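Local coordinates for Sso-CP2 metallo-carboxypetidase (Sulfolobus solfataricus, PDB 4MMO), which probably hydrolyses peptides from their carboxyl end as a zinc-dependent metallo-carboxypeptidase of the M20 family, at residues L177-L182 / P375-T380; L312-D317 / P346-V351. All blocks are in the same frame, centred on the assembly; numbering follows the deposited sequence.

Interaction 1 of 2, residues L177-L182 / P375-T380; sequences LGVKGL and PNSAGT. With SO4 (sulfate ion), chain D.
The irregular chain 375-380 runs beside the start of strand 178-190, held by two backbone hydrogen bonds: S377 N to G178 O (3.1 Å, donor above the carbonyl plane) and K180 N to G379 O, the donor here in plane. The S377 hydroxyl, between backbone N and carbonyl carbon (chi1 55°), reaches forward to G379 O, which thus accepts twice. V179 CG1 packs against the same hydroxyl, 3.6 Å from S377 OG. As in other M20 peptidases, this strand probably leads into the dimerisation domain, and 375-380 probably belongs to the catalytic domain; T380 lies about 7 Å, side chain to side chain, from E137, a zinc ligand carrying no zinc in this chain. T380 OG1 donates to K180 O (3.0 Å) from above the carbonyl plane, and T380 CG2 rests on L182 CB. T380 N bonds a sulfate, probably from the crystallisation liquor, also held by R311 of the same chain and H197 of the second subunit. K180 extends obliquely across N376, its CG 3.8 Å from N376 ND2, and NZ binds Y279 O, L276 O and a water bridging to A378 O. N376 ND2 bonds S377 O and L277 O, and OD1 accepts from R348 NE.

Interaction 2 of 2, residues L312-D317 / P346-V351; sequences LVPNQD and PVRTSV
P346 presses its ring against the backbone of the turn 312-317, with CB and CG both 3.5 Å from V313 C and CD 3.1 Å from Q316 O. No hydrogen bond joins the two segments; the contact is packing of two prolines, backbone and the R348 side chain, guanidinium included. The P314 and P346 rings lie alongside one another, running opposite ways, with P314 CD 3.8 Å from P346 CB. On the L312 side, L312 CB makes a looser approach to P346 CD. R348, two residues along strand 337-348, also directs its CB toward the turn, and its chain, extended from CG to NE, crosses P314 at about a right angle. P314 CG packs on R348 CD (4.0 Å), and P314 CD lies over one face of the guanidinium, 3.8 Å above its plane and displaced toward the rim. Strands 299-312 and 337-348 flank strand 178-190 in the antiparallel sheet, and the turn leads from the end of 299-312 into helix 318-331. Inside the turn, Q316 N bonds V313 O, and Q316 OE1 accepts V313 N in its carbonyl plane (2.9 Å, N-H...O angle 163°). The peptide bond before N315 is cis, and D317 closes the turn as N-cap of the helix, its OD1 accepting from Y319 N. Farther out, Q316 NE2 bonds F230 O, so both ends of this buried amide are used. The guanidinium is held beside P314 by N376 and by a weak bond from NH2 to L277 O; E241 adds a long, weak ion pair at NH1. Behind the strand, V347 points away from the turn and packs on M383, V387 and Y388 of helix 383-389, while P346 O accepts a hydrogen bond from Y388 OH.

From the N terminus, 177-182 comes first, at the start of strand 178-190. The chain passes through 312-317 and, after helix 318-331, returns along strand 337-348 to 346-351, closing the short loop of interaction 2, which ties the turn after strand 299-312 to strand 337-348. Only after helix 354-367 and strand 372-374 does 375-380 come back to 177-182, closing the far longer loop of interaction 1, with interaction 2 nested inside, and tying the loop before helix 383-389 to strand 178-190. The two touch, their centres about 7 Å apart: G181 N lies 2.7 Å from L312 O, a probable hydrogen bond, and V179 pairs with V347, so this strand borders both segments of interaction 2.

Interaction 1 of 2, residues L177-L182 / P375-T380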
loop_
_atom_site.group_PDB
_atom_site.type_symbol
_atom_site.label_atom_id
_atom_site.label_comp_id
_atom_site.label_asym_id
_atom_site.label_seq_id
_atom_site.Cartn_x
_atom_site.Cartn_y
_atom_site.Cartn_z
ATOM N N LEU A 177 29.303 -1.288 19.594
ATOM C CA LEU A 177 30.128 -2.480 19.430
ATOM C C LEU A 177 29.505 -3.524 18.509
ATOM O O LEU A 177 29.845 -4.705 18.594
ATOM C CB LEU A 177 30.382 -3.119 20.798
ATOM C CG LEU A 177 30.879 -2.176 21.894
ATOM C CD1 LEU A 177 31.178 -2.961 23.160
ATOM C CD2 LEU A 177 32.109 -1.411 21.438
ATOM N N GLY A 178 28.596 -3.104 17.636
ATOM C CA GLY A 178 27.968 -4.047 16.731
ATOM C C GLY A 178 26.768 -3.510 15.977
ATOM O O GLY A 178 26.453 -2.325 16.038
ATOM N N VAL A 179 26.102 -4.403 15.254
ATOM C CA VAL A 179 24.903 -4.059 14.503
ATOM C C VAL A 179 23.966 -5.253 14.422
ATOM O O VAL A 179 24.396 -6.401 14.521
ATOM C CB VAL A 179 25.239 -3.643 13.058
ATOM C CG1 VAL A 179 26.096 -2.396 13.042
ATOM C CG2 VAL A 179 25.947 -4.778 12.323
ATOM N N LYS A 180 22.682 -4.981 14.228
ATOM C CA LYS A 180 21.741 -6.033 13.898
ATOM C C LYS A 180 21.909 -6.385 12.427
ATOM O O LYS A 180 22.329 -5.547 11.627
ATOM C CB LYS A 180 20.310 -5.589 14.181
ATOM C CG LYS A 180 19.973 -5.510 15.663
ATOM C CD LYS A 180 18.475 -5.402 15.872
ATOM C CE LYS A 180 18.120 -5.124 17.321
ATOM N NZ LYS A 180 16.639 -5.029 17.503
ATOM N N GLY A 181 21.603 -7.630 12.081
ATOM C CA GLY A 181 21.655 -8.073 10.702
ATOM C C GLY A 181 20.415 -7.624 9.962
ATOM O O GLY A 181 19.559 -6.949 10.536
ATOM N N LEU A 182 20.303 -8.007 8.694
ATOM C CA LEU A 182 19.193 -7.550 7.876
ATOM C C LEU A 182 18.863 -8.489 6.724
ATOM O O LEU A 182 19.750 -9.080 6.112
ATOM C CB LEU A 182 19.497 -6.154 7.330
ATOM C CG LEU A 182 18.363 -5.444 6.589
ATOM C CD1 LEU A 182 17.119 -5.320 7.454
ATOM C CD2 LEU A 182 18.836 -4.074 6.152
ATOM N N PRO A 375 26.062 -2.497 23.084
ATOM C CA PRO A 375 26.630 -3.689 22.442
ATOM C C PRO A 375 26.372 -3.741 20.935
ATOM O O PRO A 375 27.098 -4.426 20.214
ATOM C CB PRO A 375 25.919 -4.841 23.156
ATOM C CG PRO A 375 24.626 -4.264 23.611
ATOM C CD PRO A 375 24.899 -2.825 23.929
ATOM N N ASN A 376 25.348 -3.029 20.475
ATOM C CA ASN A 376 25.042 -2.936 19.049
ATOM C C ASN A 376 23.971 -1.889 18.807
ATOM O O ASN A 376 23.216 -1.547 19.715
ATOM C CB ASN A 376 24.568 -4.281 18.497
ATOM C CG ASN A 376 23.293 -4.768 19.161
ATOM O OD1 ASN A 376 23.336 -5.463 20.176
ATOM N ND2 ASN A 376 22.150 -4.405 18.587
ATOM N N SER A 377 23.909 -1.380 17.580
ATOM C CA SER A 377 22.879 -0.422 17.205
ATOM C C SER A 377 21.579 -1.156 16.896
ATOM O O SER A 377 21.580 -2.360 16.637
ATOM C CB SER A 377 23.322 0.385 15.985
ATOM O OG SER A 377 23.669 -0.471 14.909
ATOM N N ALA A 378 20.472 -0.425 16.935
ATOM C CA ALA A 378 19.180 -0.986 16.564
ATOM C C ALA A 378 19.139 -1.181 15.054
ATOM O O ALA A 378 18.393 -2.016 14.543
ATOM C CB ALA A 378 18.060 -0.064 17.012
ATOM N N GLY A 379 19.958 -0.406 14.350
ATOM C CA GLY A 379 20.003 -0.439 12.901
ATOM C C GLY A 379 21.101 -1.331 12.357
ATOM O O GLY A 379 21.696 -2.128 13.091
ATOM N N THR A 380 21.372 -1.178 11.063
ATOM C CA THR A 380 22.250 -2.086 10.334
ATOM C C THR A 380 23.354 -1.329 9.610
ATOM O O THR A 380 23.190 -0.171 9.233
ATOM C CB THR A 380 21.445 -2.918 9.312
ATOM O OG1 THR A 380 20.491 -3.730 10.008
ATOM C CG2 THR A 380 22.358 -3.824 8.476
HETATM S S SO4 D . 19.870 1.260 8.849
HETATM O O1 SO4 D . 18.707 1.478 7.996
HETATM O O2 SO4 D . 21.107 1.461 8.077
HETATM O O3 SO4 D . 19.690 2.166 9.991
HETATM O O4 SO4 D . 19.882 -0.108 9.354
HETATM O O HOH W 1 15.870 -3.129 15.488
#

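Interaction 2 of 2, residues L312-D317 / P346-V351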
loop_
_atom_site.group_PDB
_atom_site.type_symbol
_atom_site.label_atom_id
_atom_site.label_comp_id
_atom_site.label_asym_id
_atom_site.label_seq_id
_atom_site.Cartn_x
_atom_site.Cartn_y
_atom_site.Cartn_z
ATOM N N LEU A 312 18.093 -8.781 12.480
ATOM C CA LEU A 312 18.641 -10.003 13.055
ATOM C C LEU A 312 19.652 -9.723 14.160
ATOM O O LEU A 312 20.254 -8.650 14.214
ATOM C CB LEU A 312 19.300 -10.827 11.951
ATOM C CG LEU A 312 18.388 -11.138 10.762
ATOM C CD1 LEU A 312 19.174 -11.784 9.632
ATOM C CD2 LEU A 312 17.237 -12.032 11.202
ATOM N N VAL A 313 19.829 -10.704 15.039
ATOM C CA VAL A 313 20.784 -10.611 16.134
ATOM C C VAL A 313 21.633 -11.878 16.141
ATOM O O VAL A 313 21.235 -12.884 15.556
ATOM C CB VAL A 313 20.071 -10.445 17.493
ATOM C CG1 VAL A 313 19.218 -9.186 17.491
ATOM C CG2 VAL A 313 19.210 -11.663 17.811
ATOM N N PRO A 314 22.804 -11.834 16.796
ATOM C CA PRO A 314 23.691 -13.003 16.800
ATOM C C PRO A 314 22.984 -14.233 17.363
ATOM O O PRO A 314 22.260 -14.051 18.337
ATOM C CB PRO A 314 24.830 -12.574 17.731
ATOM C CG PRO A 314 24.820 -11.086 17.690
ATOM C CD PRO A 314 23.376 -10.706 17.554
ATOM N N ASN A 315 23.150 -15.435 16.801
ATOM C CA ASN A 315 24.009 -15.724 15.655
ATOM C C ASN A 315 23.185 -16.025 14.408
ATOM O O ASN A 315 23.488 -16.960 13.668
ATOM C CB ASN A 315 24.891 -16.932 15.975
ATOM C CG ASN A 315 25.872 -16.655 17.102
ATOM O OD1 ASN A 315 26.646 -15.701 17.044
ATOM N ND2 ASN A 315 25.834 -17.483 18.141
ATOM N N GLN A 316 22.133 -15.247 14.178
ATOM C CA GLN A 316 21.272 -15.480 13.024
ATOM C C GLN A 316 22.010 -15.192 11.721
ATOM O O GLN A 316 22.737 -14.204 11.609
ATOM C CB GLN A 316 20.017 -14.613 13.093
ATOM C CG GLN A 316 19.054 -14.981 14.203
ATOM C CD GLN A 316 17.859 -14.055 14.230
ATOM O OE1 GLN A 316 18.011 -12.838 14.344
ATOM N NE2 GLN A 316 16.661 -14.619 14.094
ATOM N N ASP A 317 21.812 -16.071 10.744
ATOM C CA ASP A 317 22.391 -15.931 9.418
ATOM C C ASP A 317 21.266 -15.531 8.468
ATOM O O ASP A 317 20.285 -16.261 8.339
ATOM C CB ASP A 317 23.003 -17.269 8.991
ATOM C CG ASP A 317 23.731 -17.195 7.660
ATOM O OD1 ASP A 317 23.394 -16.337 6.816
ATOM O OD2 ASP A 317 24.647 -18.018 7.458
ATOM N N PRO A 346 24.426 -9.989 11.614
ATOM C CA PRO A 346 24.533 -9.286 12.896
ATOM C C PRO A 346 25.944 -9.414 13.459
ATOM O O PRO A 346 26.656 -10.348 13.087
ATOM C CB PRO A 346 23.544 -10.037 13.787
ATOM C CG PRO A 346 23.519 -11.412 13.228
ATOM C CD PRO A 346 23.664 -11.243 11.740
ATOM N N VAL A 347 26.333 -8.494 14.340
ATOM C CA VAL A 347 27.688 -8.451 14.882
ATOM C C VAL A 347 27.683 -7.892 16.295
ATOM O O VAL A 347 26.939 -6.961 16.598
ATOM C CB VAL A 347 28.605 -7.539 14.035
ATOM C CG1 VAL A 347 29.992 -7.408 14.667
ATOM C CG2 VAL A 347 28.731 -8.058 12.626
ATOM N N ARG A 348 28.531 -8.464 17.145
ATOM C CA ARG A 348 28.811 -7.920 18.467
ATOM C C ARG A 348 30.262 -8.205 18.813
ATOM O O ARG A 348 30.697 -9.354 18.757
ATOM C CB ARG A 348 27.901 -8.544 19.518
ATOM C CG ARG A 348 26.590 -7.827 19.682
ATOM C CD ARG A 348 25.708 -8.518 20.691
ATOM N NE ARG A 348 24.346 -8.000 20.633
ATOM C CZ ARG A 348 23.258 -8.696 20.943
ATOM N NH1 ARG A 348 23.354 -9.958 21.347
ATOM N NH2 ARG A 348 22.068 -8.124 20.850
ATOM N N THR A 349 31.008 -7.162 19.163
ATOM C CA THR A 349 32.426 -7.309 19.469
ATOM C C THR A 349 32.708 -6.924 20.915
ATOM O O THR A 349 31.848 -6.377 21.607
ATOM C CB THR A 349 33.296 -6.452 18.532
ATOM O OG1 THR A 349 33.049 -5.065 18.780
ATOM C CG2 THR A 349 32.989 -6.776 17.078
ATOM N N SER A 350 33.928 -7.203 21.358
ATOM C CA SER A 350 34.301 -7.020 22.754
ATOM C C SER A 350 34.558 -5.563 23.126
ATOM O O SER A 350 35.138 -4.798 22.357
ATOM C CB SER A 350 35.548 -7.843 23.072
ATOM O OG SER A 350 36.122 -7.420 24.294
ATOM N N VAL A 351 34.134 -5.196 24.329
ATOM C CA VAL A 351 34.418 -3.879 24.879
ATOM C C VAL A 351 35.891 -3.780 25.292
ATOM O O VAL A 351 36.403 -2.691 25.546
ATOM C CB VAL A 351 33.502 -3.588 26.097
ATOM C CG1 VAL A 351 33.883 -4.471 27.293
ATOM C CG2 VAL A 351 33.533 -2.107 26.470
#